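Local coordinates for endo-1,3-beta-glucanase, family GH16 (Zobellia galactanivorans, PDB 4BPZ), which probably hydrolyses internal beta-1,3-glucosidic bonds of the algal glucan laminarin, as a calcium-binding enzyme of glycoside hydrolase family 16, at residues N126-Q131 and P221-L226; F160-L165 and Y208-S213; S190-A195 and K199-D204. The protein carries 1 engineered substitution. One frame throughout, in Å; residues are numbered along the deposited sequence.

Interaction 1: N126-Q131 and P221-L226; sequences NYFGEQ and PHYLLL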
loop_
_atom_site.group_PDB
_atom_site.type_symbol
_atom_site.label_atom_id
_atom_site.label_comp_id
_atom_site.label_asym_id
_atom_site.label_seq_id
_atom_site.Cartn_x
_atom_site.Cartn_y
_atom_site.Cartn_z
ATOM N N ASN A 126 4.978 8.827 10.009
ATOM C CA ASN A 126 4.672 9.115 8.627
ATOM C C ASN A 126 5.285 10.457 8.189
ATOM O O ASN A 126 6.010 11.095 8.931
ATOM C CB ASN A 126 3.173 9.014 8.323
ATOM C CG ASN A 126 2.387 10.236 8.644
ATOM O OD1 ASN A 126 1.195 10.318 8.203
ATOM N ND2 ASN A 126 2.932 11.198 9.303
ATOM N N TYR A 127 5.066 10.879 6.964
ATOM C CA TYR A 127 5.744 12.062 6.449
ATOM C C TYR A 127 5.002 13.343 6.757
ATOM O O TYR A 127 5.644 14.406 6.816
ATOM C CB TYR A 127 5.862 11.865 4.938
ATOM C CG TYR A 127 6.661 12.968 4.268
ATOM C CD1 TYR A 127 8.022 13.196 4.540
ATOM C CD2 TYR A 127 6.052 13.768 3.296
ATOM C CE1 TYR A 127 8.725 14.261 3.907
ATOM C CE2 TYR A 127 6.760 14.775 2.678
ATOM C CZ TYR A 127 8.052 15.008 2.968
ATOM O OH TYR A 127 8.789 16.024 2.312
ATOM N N PHE A 128 3.709 13.327 6.960
ATOM C CA PHE A 128 2.849 14.527 7.028
ATOM C C PHE A 128 2.478 14.942 8.446
ATOM O O PHE A 128 2.086 16.122 8.575
ATOM C CB PHE A 128 1.599 14.331 6.163
ATOM C CG PHE A 128 1.933 14.140 4.710
ATOM C CD1 PHE A 128 2.340 15.193 3.931
ATOM C CD2 PHE A 128 1.934 12.840 4.144
ATOM C CE1 PHE A 128 2.627 15.034 2.566
ATOM C CE2 PHE A 128 2.290 12.648 2.832
ATOM C CZ PHE A 128 2.615 13.709 2.027
ATOM N N GLY A 129 2.597 14.090 9.450
ATOM C CA GLY A 129 2.235 14.544 10.794
ATOM C C GLY A 129 0.884 15.131 10.852
ATOM O O GLY A 129 -0.085 14.560 10.336
ATOM N N GLU A 130 0.793 16.305 11.546
ATOM C CA GLU A 130 -0.500 16.998 11.746
ATOM C C GLU A 130 -0.651 18.157 10.739
ATOM O O GLU A 130 -1.489 19.042 10.949
ATOM C CB GLU A 130 -0.668 17.519 13.196
ATOM C CG GLU A 130 -0.624 16.384 14.165
ATOM C CD GLU A 130 -0.880 16.776 15.636
ATOM O OE1 GLU A 130 -2.025 17.133 15.978
ATOM O OE2 GLU A 130 0.123 16.727 16.380
ATOM N N GLN A 131 0.062 18.115 9.640
ATOM C CA GLN A 131 -0.097 19.254 8.649
ATOM C C GLN A 131 -1.517 19.475 8.219
ATOM O O GLN A 131 -1.891 20.636 8.039
ATOM C CB GLN A 131 0.746 18.927 7.396
ATOM C CG GLN A 131 2.249 19.077 7.622
ATOM C CD GLN A 131 3.028 18.684 6.359
ATOM O OE1 GLN A 131 2.499 18.813 5.280
ATOM N NE2 GLN A 131 4.170 18.165 6.519
ATOM N N PRO A 221 -6.646 15.383 0.785
ATOM C CA PRO A 221 -5.466 14.682 0.210
ATOM C C PRO A 221 -5.237 13.339 0.816
ATOM O O PRO A 221 -5.405 13.166 2.038
ATOM C CB PRO A 221 -4.294 15.626 0.523
ATOM C CG PRO A 221 -4.965 17.049 0.457
ATOM C CD PRO A 221 -6.282 16.762 1.248
ATOM N N HIS A 222 -4.783 12.421 -0.007
ATOM C CA HIS A 222 -4.265 11.090 0.440
ATOM C C HIS A 222 -2.863 10.938 -0.060
ATOM O O HIS A 222 -2.411 11.612 -0.964
ATOM C CB HIS A 222 -5.144 9.948 -0.155
ATOM C CG HIS A 222 -6.433 9.699 0.535
ATOM N ND1 HIS A 222 -7.404 10.564 0.884
ATOM C CD2 HIS A 222 -6.850 8.450 0.881
ATOM C CE1 HIS A 222 -8.381 9.852 1.539
ATOM N NE2 HIS A 222 -8.025 8.561 1.526
ATOM N N TYR A 223 -2.105 10.058 0.606
ATOM C CA TYR A 223 -0.808 9.610 0.146
ATOM C C TYR A 223 -0.803 8.129 -0.107
ATOM O O TYR A 223 -1.656 7.386 0.409
ATOM C CB TYR A 223 0.335 10.039 1.088
ATOM C CG TYR A 223 0.214 9.534 2.480
ATOM C CD1 TYR A 223 0.737 8.271 2.868
ATOM C CD2 TYR A 223 -0.457 10.278 3.472
ATOM C CE1 TYR A 223 0.626 7.820 4.158
ATOM C CE2 TYR A 223 -0.570 9.830 4.768
ATOM C CZ TYR A 223 0.004 8.612 5.112
ATOM O OH TYR A 223 -0.088 8.206 6.429
ATOM N N LEU A 224 0.141 7.672 -0.909
ATOM C CA LEU A 224 0.254 6.273 -1.319
ATOM C C LEU A 224 1.195 5.517 -0.375
ATOM O O LEU A 224 2.216 6.060 0.100
ATOM C CB LEU A 224 0.849 6.196 -2.732
ATOM C CG LEU A 224 0.834 4.840 -3.436
ATOM C CD1 LEU A 224 -0.618 4.475 -3.813
ATOM C CD2 LEU A 224 1.683 4.932 -4.718
ATOM N N LEU A 225 0.867 4.243 -0.100
ATOM C CA LEU A 225 1.681 3.334 0.622
ATOM C C LEU A 225 1.980 2.093 -0.200
ATOM O O LEU A 225 1.086 1.602 -0.913
ATOM C CB LEU A 225 1.030 2.902 1.951
ATOM C CG LEU A 225 0.725 4.025 2.985
ATOM C CD1 LEU A 225 -0.662 4.600 2.805
ATOM C CD2 LEU A 225 0.931 3.548 4.394
ATOM N N LEU A 226 3.187 1.542 -0.032
ATOM C CA LEU A 226 3.607 0.291 -0.685
ATOM C C LEU A 226 4.308 -0.532 0.368
ATOM O O LEU A 226 5.228 -0.021 1.026
ATOM C CB LEU A 226 4.653 0.592 -1.784
ATOM C CG LEU A 226 4.135 1.488 -2.885
ATOM C CD1 LEU A 226 5.369 1.918 -3.742
ATOM C CD2 LEU A 226 3.063 0.861 -3.727
#
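F128 and Y223 have the nearest CA atoms of the two segments, yet these stay 9.2 Å apart, so side chains alone bridge the gap between a loop and a strand. Segment 126-131 has no regular secondary structure; it ends in a type II' turn from F128 to Q131, with G129 at positive phi (53°) and Q131 N bonded to F128 O at 3.0 Å. Opposite it, Y223 belongs to strand 222-230, paired on its two edges with strands 82-93 and 110-118.

The aromatic pair illustrates how a loop can be seated on a sheet by an oblique pair of rings. Y223 sets its CG between its own backbone N and carbonyl carbon (chi1 59°), which raises the ring toward the loop. F128 slides past it from the other direction, CD2 meeting Y223 CD2 at 3.6 Å while F128 CE2 lies 3.7 Å from Y223 CB. The planes are inclined at 34° and the centroids stand 5.4 Å apart. N126 crosses the phenol end at about a right angle, its CB 3.9 Å from Y223 OH. That hydroxyl is hydrogen-bonded to S121 OG, earlier in the same loop. F128 also has Y127 CD2 over one face, near the rim, and touches A92.

The loop between strands 110-118 and 142-144 carries E123, E136 and W137 of the glycan pocket as well, so its seat on Y223 probably lies beside the substrate cleft of the family 16 beta-jelly roll.

Interaction 2: F160-L165 and Y208-S213; sequences FHWSDL and YELKNS. With GLC (alpha-D-glucopyranose), chain C.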
loop_
_atom_site.group_PDB
_atom_site.type_symbol
_atom_site.label_atom_id
_atom_site.label_comp_id
_atom_site.label_asym_id
_atom_site.label_seq_id
_atom_site.Cartn_x
_atom_site.Cartn_y
_atom_site.Cartn_z
ATOM N N PHE A 160 -12.200 -0.509 0.793
ATOM C CA PHE A 160 -12.266 0.815 1.365
ATOM C C PHE A 160 -12.515 0.731 2.844
ATOM O O PHE A 160 -13.344 -0.102 3.268
ATOM C CB PHE A 160 -13.417 1.607 0.658
ATOM C CG PHE A 160 -13.219 1.797 -0.802
ATOM C CD1 PHE A 160 -13.558 0.843 -1.757
ATOM C CD2 PHE A 160 -12.598 3.006 -1.270
ATOM C CE1 PHE A 160 -13.314 1.053 -3.111
ATOM C CE2 PHE A 160 -12.390 3.200 -2.600
ATOM C CZ PHE A 160 -12.726 2.244 -3.544
ATOM N N HIS A 161 -11.867 1.584 3.586
ATOM C CA HIS A 161 -12.038 1.643 5.062
ATOM C C HIS A 161 -12.201 3.084 5.455
ATOM O O HIS A 161 -11.310 3.913 5.121
ATOM C CB HIS A 161 -10.840 1.065 5.799
ATOM C CG HIS A 161 -10.471 -0.340 5.456
ATOM N ND1 HIS A 161 -9.781 -0.755 4.328
ATOM C CD2 HIS A 161 -10.864 -1.486 6.078
ATOM C CE1 HIS A 161 -9.683 -2.098 4.352
ATOM N NE2 HIS A 161 -10.315 -2.524 5.398
ATOM N N TRP A 162 -13.286 3.433 6.152
ATOM C CA TRP A 162 -13.499 4.818 6.505
ATOM C C TRP A 162 -14.532 4.909 7.567
ATOM O O TRP A 162 -15.246 3.935 7.878
ATOM C CB TRP A 162 -13.901 5.677 5.326
ATOM C CG TRP A 162 -15.304 5.545 4.867
ATOM C CD1 TRP A 162 -16.341 6.475 5.147
ATOM C CD2 TRP A 162 -15.904 4.505 4.048
ATOM N NE1 TRP A 162 -17.459 6.082 4.502
ATOM C CE2 TRP A 162 -17.273 4.920 3.787
ATOM C CE3 TRP A 162 -15.430 3.334 3.496
ATOM C CZ2 TRP A 162 -18.186 4.118 3.107
ATOM C CZ3 TRP A 162 -16.300 2.517 2.776
ATOM C CH2 TRP A 162 -17.714 2.904 2.635
ATOM N N SER A 163 -14.611 6.030 8.245
ATOM C CA SER A 163 -15.811 6.373 9.015
ATOM C C SER A 163 -16.421 7.611 8.404
ATOM O O SER A 163 -15.701 8.465 7.872
ATOM C CB SER A 163 -15.562 6.525 10.513
ATOM O OG SER A 163 -14.533 7.427 10.805
ATOM N N ASP A 164 -17.744 7.642 8.355
ATOM C CA ASP A 164 -18.470 8.792 7.835
ATOM C C ASP A 164 -18.082 10.055 8.621
ATOM O O ASP A 164 -17.848 9.971 9.835
ATOM C CB ASP A 164 -19.955 8.512 7.842
ATOM C CG ASP A 164 -20.443 8.108 6.455
ATOM O OD1 ASP A 164 -19.750 7.504 5.508
ATOM O OD2 ASP A 164 -21.574 8.478 6.349
ATOM N N LEU A 165 -18.005 11.199 7.998
ATOM C CA LEU A 165 -17.612 12.419 8.723
ATOM C C LEU A 165 -18.585 12.786 9.792
ATOM O O LEU A 165 -18.227 13.416 10.773
ATOM C CB LEU A 165 -17.476 13.594 7.734
ATOM C CG LEU A 165 -16.023 13.841 7.325
ATOM C CD1 LEU A 165 -15.780 12.481 6.796
ATOM C CD2 LEU A 165 -15.773 14.896 6.276
ATOM N N TYR A 208 -13.843 -2.934 -7.700
ATOM C CA TYR A 208 -14.916 -2.331 -6.898
ATOM C C TYR A 208 -15.023 -0.845 -7.284
ATOM O O TYR A 208 -14.008 -0.199 -7.564
ATOM C CB TYR A 208 -14.641 -2.457 -5.378
ATOM C CG TYR A 208 -15.888 -2.353 -4.542
ATOM C CD1 TYR A 208 -16.721 -3.457 -4.362
ATOM C CD2 TYR A 208 -16.272 -1.148 -3.947
ATOM C CE1 TYR A 208 -17.894 -3.354 -3.630
ATOM C CE2 TYR A 208 -17.433 -1.009 -3.183
ATOM C CZ TYR A 208 -18.251 -2.166 -2.998
ATOM O OH TYR A 208 -19.354 -2.102 -2.234
ATOM N N GLU A 209 -16.228 -0.325 -7.231
ATOM C CA GLU A 209 -16.498 1.095 -7.294
ATOM C C GLU A 209 -17.359 1.522 -6.166
ATOM O O GLU A 209 -18.455 0.975 -5.971
ATOM C CB GLU A 209 -17.171 1.424 -8.651
ATOM C CG GLU A 209 -17.722 2.831 -8.734
ATOM C CD GLU A 209 -18.273 3.160 -10.075
ATOM O OE1 GLU A 209 -18.089 2.411 -11.048
ATOM O OE2 GLU A 209 -18.903 4.240 -10.213
ATOM N N LEU A 210 -16.916 2.558 -5.473
ATOM C CA LEU A 210 -17.617 3.161 -4.354
ATOM C C LEU A 210 -18.003 4.554 -4.687
ATOM O O LEU A 210 -17.144 5.360 -5.095
ATOM C CB LEU A 210 -16.703 3.156 -3.122
ATOM C CG LEU A 210 -17.340 3.817 -1.873
ATOM C CD1 LEU A 210 -18.650 3.124 -1.409
ATOM C CD2 LEU A 210 -16.311 3.822 -0.754
ATOM N N LYS A 211 -19.274 4.878 -4.595
ATOM C CA LYS A 211 -19.743 6.247 -4.761
ATOM C C LYS A 211 -19.117 7.170 -3.740
ATOM O O LYS A 211 -19.033 6.841 -2.567
ATOM C CB LYS A 211 -21.280 6.227 -4.636
ATOM C CG LYS A 211 -21.884 7.580 -4.790
ATOM C CD LYS A 211 -23.403 7.460 -4.624
ATOM C CE LYS A 211 -24.048 8.808 -4.687
ATOM N NZ LYS A 211 -23.838 9.410 -6.041
ATOM N N ASN A 212 -18.650 8.331 -4.197
ATOM C CA ASN A 212 -18.118 9.339 -3.292
ATOM C C ASN A 212 -19.178 10.310 -2.807
ATOM O O ASN A 212 -20.239 10.417 -3.422
ATOM C CB ASN A 212 -16.957 10.080 -4.014
ATOM C CG ASN A 212 -15.983 10.763 -3.060
ATOM O OD1 ASN A 212 -14.949 11.341 -3.579
ATOM N ND2 ASN A 212 -16.146 10.682 -1.817
ATOM N N SER A 213 -18.962 10.959 -1.688
ATOM C CA SER A 213 -19.871 11.968 -1.197
ATOM C C SER A 213 -19.029 12.805 -0.224
ATOM O O SER A 213 -18.016 12.377 0.370
ATOM C CB SER A 213 -21.112 11.383 -0.462
ATOM O OG SER A 213 -20.807 11.018 0.858
HETATM C C1 GLC C . -6.040 -2.056 4.615
HETATM C C2 GLC C . -6.128 -2.251 6.166
HETATM C C3 GLC C . -4.772 -1.822 6.746
HETATM C C4 GLC C . -3.676 -2.567 6.119
HETATM C C5 GLC C . -3.688 -2.121 4.677
HETATM C C6 GLC C . -2.613 -2.759 3.828
HETATM O O1 GLC C . -6.169 -0.708 4.217
HETATM O O2 GLC C . -7.203 -1.467 6.617
HETATM O O3 GLC C . -4.784 -2.066 8.216
HETATM O O4 GLC C . -2.428 -2.251 6.767
HETATM O O5 GLC C . -4.949 -2.531 4.101
HETATM O O6 GLC C . -2.725 -4.177 3.800
#
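W162 NE1 donates to D164 OD1 at 2.9 Å, a moderately bent bond that lies near the indole plane and reaches the oxygen almost head-on. It ties down the indole that L210 meets from the facing strand: L210 CD2 sits 4.1 Å from the centroid of the W162 six-membered ring, over its face. The same methyl also packs 3.7 Å from F160 CG, wedged where the two aromatic side chains converge; L210 reaches both by extending its CG away from the backbone N (chi1 178°). L210 CB lies over the centre of the F160 ring, 4.0 Å from its centroid, a second CH-pi contact. Y208 adds CD2 against F160 CE1 at 3.8 Å, meeting it obliquely. A serine in place of F160 would probably open a gap beneath L210 CB and cost Y208 CD2 its packing against the phenyl ring. H161, between the two aromatics in sequence, belongs to the glycan pocket, where GLC O2 lies over its imidazole face. Strands 160-163 and 208-211 run 10.3 Å apart and 19° from parallel, the spacing of layers stacked face to face: strand 155-163 pairs with 142-144 and 170-178, strand 205-211 with 197-202, whose M198 touches both F160 and L210.

Interaction 3: S190-A195 and K199-D204; sequences SLEWNA and KVFLDD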
loop_
_atom_site.group_PDB
_atom_site.type_symbol
_atom_site.label_atom_id
_atom_site.label_comp_id
_atom_site.label_asym_id
_atom_site.label_seq_id
_atom_site.Cartn_x
_atom_site.Cartn_y
_atom_site.Cartn_z
ATOM N N SER A 190 -4.878 -0.188 -10.532
ATOM C CA SER A 190 -5.157 1.250 -10.656
ATOM C C SER A 190 -6.365 1.674 -9.862
ATOM O O SER A 190 -7.273 0.916 -9.541
ATOM C CB SER A 190 -5.266 1.663 -12.129
ATOM O OG SER A 190 -6.379 1.125 -12.741
ATOM N N LEU A 191 -6.372 2.992 -9.625
ATOM C CA LEU A 191 -7.460 3.706 -8.977
ATOM C C LEU A 191 -7.862 4.862 -9.828
ATOM O O LEU A 191 -6.951 5.614 -10.266
ATOM C CB LEU A 191 -6.981 4.216 -7.592
ATOM C CG LEU A 191 -7.867 5.251 -6.887
ATOM C CD1 LEU A 191 -9.234 4.660 -6.488
ATOM C CD2 LEU A 191 -7.134 5.830 -5.688
ATOM N N GLU A 192 -9.145 5.104 -10.047
ATOM C CA GLU A 192 -9.628 6.380 -10.619
ATOM C C GLU A 192 -10.537 6.976 -9.536
ATOM O O GLU A 192 -11.560 6.407 -9.173
ATOM C CB GLU A 192 -10.439 6.090 -11.881
ATOM C CG GLU A 192 -9.575 5.560 -12.973
ATOM C CD GLU A 192 -10.281 4.992 -14.146
ATOM O OE1 GLU A 192 -11.512 5.264 -14.312
ATOM O OE2 GLU A 192 -9.636 4.259 -14.923
ATOM N N TRP A 193 -10.164 8.152 -9.087
ATOM C CA TRP A 193 -10.775 8.792 -7.968
ATOM C C TRP A 193 -11.182 10.204 -8.345
ATOM O O TRP A 193 -10.345 11.014 -8.757
ATOM C CB TRP A 193 -9.749 8.827 -6.839
ATOM C CG TRP A 193 -10.073 9.594 -5.599
ATOM C CD1 TRP A 193 -11.328 9.925 -5.047
ATOM C CD2 TRP A 193 -9.103 10.097 -4.679
ATOM N NE1 TRP A 193 -11.155 10.621 -3.913
ATOM C CE2 TRP A 193 -9.828 10.757 -3.631
ATOM C CE3 TRP A 193 -7.674 10.097 -4.629
ATOM C CZ2 TRP A 193 -9.157 11.404 -2.601
ATOM C CZ3 TRP A 193 -7.039 10.736 -3.590
ATOM C CH2 TRP A 193 -7.786 11.411 -2.587
ATOM N N ASN A 194 -12.472 10.526 -8.170
ATOM C CA ASN A 194 -12.921 11.930 -8.361
ATOM C C ASN A 194 -14.020 12.200 -7.401
ATOM O O ASN A 194 -14.287 11.402 -6.462
ATOM C CB ASN A 194 -13.241 12.213 -9.835
ATOM C CG ASN A 194 -14.354 11.335 -10.356
ATOM O OD1 ASN A 194 -15.203 10.835 -9.580
ATOM N ND2 ASN A 194 -14.407 11.163 -11.701
ATOM N N ALA A 195 -14.613 13.386 -7.491
ATOM C CA ALA A 195 -15.673 13.775 -6.536
ATOM C C ALA A 195 -16.889 12.842 -6.627
ATOM O O ALA A 195 -17.722 12.796 -5.735
ATOM C CB ALA A 195 -16.108 15.214 -6.736
ATOM N N LYS A 199 -12.923 4.116 -8.229
ATOM C CA LYS A 199 -12.976 2.880 -8.992
ATOM C C LYS A 199 -11.604 2.218 -8.906
ATOM O O LYS A 199 -10.600 2.882 -9.191
ATOM C CB LYS A 199 -13.271 3.144 -10.451
ATOM C CG LYS A 199 -14.602 3.850 -10.714
ATOM C CD LYS A 199 -14.749 4.185 -12.193
ATOM C CE LYS A 199 -15.950 5.020 -12.520
ATOM N NZ LYS A 199 -16.100 5.186 -13.967
ATOM N N VAL A 200 -11.552 0.946 -8.514
ATOM C CA VAL A 200 -10.279 0.188 -8.456
ATOM C C VAL A 200 -10.349 -0.873 -9.496
ATOM O O VAL A 200 -11.324 -1.635 -9.606
ATOM C CB VAL A 200 -10.043 -0.399 -7.063
ATOM C CG1 VAL A 200 -8.814 -1.269 -7.058
ATOM C CG2 VAL A 200 -9.996 0.720 -6.049
ATOM N N PHE A 201 -9.282 -0.951 -10.314
ATOM C CA PHE A 201 -9.201 -1.902 -11.405
ATOM C C PHE A 201 -7.985 -2.799 -11.256
ATOM O O PHE A 201 -6.927 -2.418 -10.729
ATOM C CB PHE A 201 -8.986 -1.116 -12.732
ATOM C CG PHE A 201 -10.179 -0.304 -13.133
ATOM C CD1 PHE A 201 -11.143 -0.811 -13.999
ATOM C CD2 PHE A 201 -10.241 1.036 -12.750
ATOM C CE1 PHE A 201 -12.230 0.011 -14.394
ATOM C CE2 PHE A 201 -11.314 1.840 -13.155
ATOM C CZ PHE A 201 -12.290 1.298 -13.892
ATOM N N LEU A 202 -8.114 -4.000 -11.834
ATOM C CA LEU A 202 -7.003 -4.908 -12.137
ATOM C C LEU A 202 -6.975 -4.973 -13.639
ATOM O O LEU A 202 -7.946 -5.477 -14.250
ATOM C CB LEU A 202 -7.251 -6.293 -11.585
ATOM C CG LEU A 202 -6.215 -7.343 -12.093
ATOM C CD1 LEU A 202 -4.824 -6.970 -11.694
ATOM C CD2 LEU A 202 -6.575 -8.725 -11.522
ATOM N N ASP A 203 -5.952 -4.395 -14.273
ATOM C CA ASP A 203 -5.926 -4.238 -15.714
ATOM C C ASP A 203 -7.261 -3.500 -16.097
ATOM O O ASP A 203 -7.491 -2.407 -15.622
ATOM C CB ASP A 203 -5.641 -5.585 -16.396
ATOM C CG ASP A 203 -4.258 -6.093 -16.012
ATOM O OD1 ASP A 203 -3.310 -5.293 -15.917
ATOM O OD2 ASP A 203 -4.119 -7.299 -15.964
ATOM N N ASP A 204 -8.113 -4.107 -16.908
ATOM C CA ASP A 204 -9.363 -3.451 -17.273
ATOM C C ASP A 204 -10.583 -3.991 -16.559
ATOM O O ASP A 204 -11.679 -3.589 -16.945
ATOM C CB ASP A 204 -9.533 -3.574 -18.792
ATOM C CG ASP A 204 -8.431 -2.858 -19.532
ATOM O OD1 ASP A 204 -7.947 -1.751 -19.141
ATOM O OD2 ASP A 204 -7.966 -3.413 -20.537
HETATM O O HOH W 1 -5.588 -1.054 -14.177
HETATM O O HOH W 2 -13.834 4.516 -15.594
#
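S190 and F201 face each other as a hydrogen-bonded antiparallel pair, F201 N reaching S190 O at 2.8 Å and S190 N returning the bond to F201 O along a nearly straight line (170°). E192 and K199 repeat the exchange at the next hydrogen-bonded pair, two residues along, with E192 N to K199 O and K199 N to E192 O both at 2.8 Å. Between them L191 and V200 form a non-hydrogen-bonded pair, where V200 CA and L191 CA each point a hydrogen at a carbonyl oxygen across the ladder.

Two waters extend the network. One accepts from S190 OG and donates to D203 O; the other donates to E192 OE1 and accepts from K199 NZ, so the two opposite charges are joined through water, OE1 and NZ being 4.6 Å apart.

This is the antiparallel beta hairpin of strands 187-193 and 197-202, with segment axes 4.7 Å apart at 158°. At its turn N194 OD1 takes the amides of S196 and A197.

S190, E192, K199 and F201 share one face of the ladder. There E192 sends an extended chain across F201, OE2 coming within 3.4 Å of F201 CE2, with the carboxylate and ring planes 37° apart. OE2 is also hydrogen-bonded by H6, a residue of the purification tag, whose ring stacks on F201. S190 OG lies 3.4 Å from F201 CB. L191 and V200 occupy the other face: L191 CD1 touches V200 CG2 at 4.0 Å, the side chains crossing at a slant. Beyond them, L191 rests on I145, and V200 continues onto A158 and F160 of strand 155-163.

Interactions 2 and 3 are built on adjacent strands, 205-211 and 197-202, with Y208 O probably bonded to V200 N. Interaction 3 is lateral, a buried backbone ladder within one layer; interaction 2 is vertical, a partly buried apolar contact between layers, with no polar bond from one segment to the other. Interaction 1, also buried, differs again: a loop meets a strand through aromatic side chains, about 18 Å from interaction 2, centre to centre. It still touches interaction 3, through H222 against W193. Together they sample pairing within a layer, packing between layers and loop-on-sheet packing.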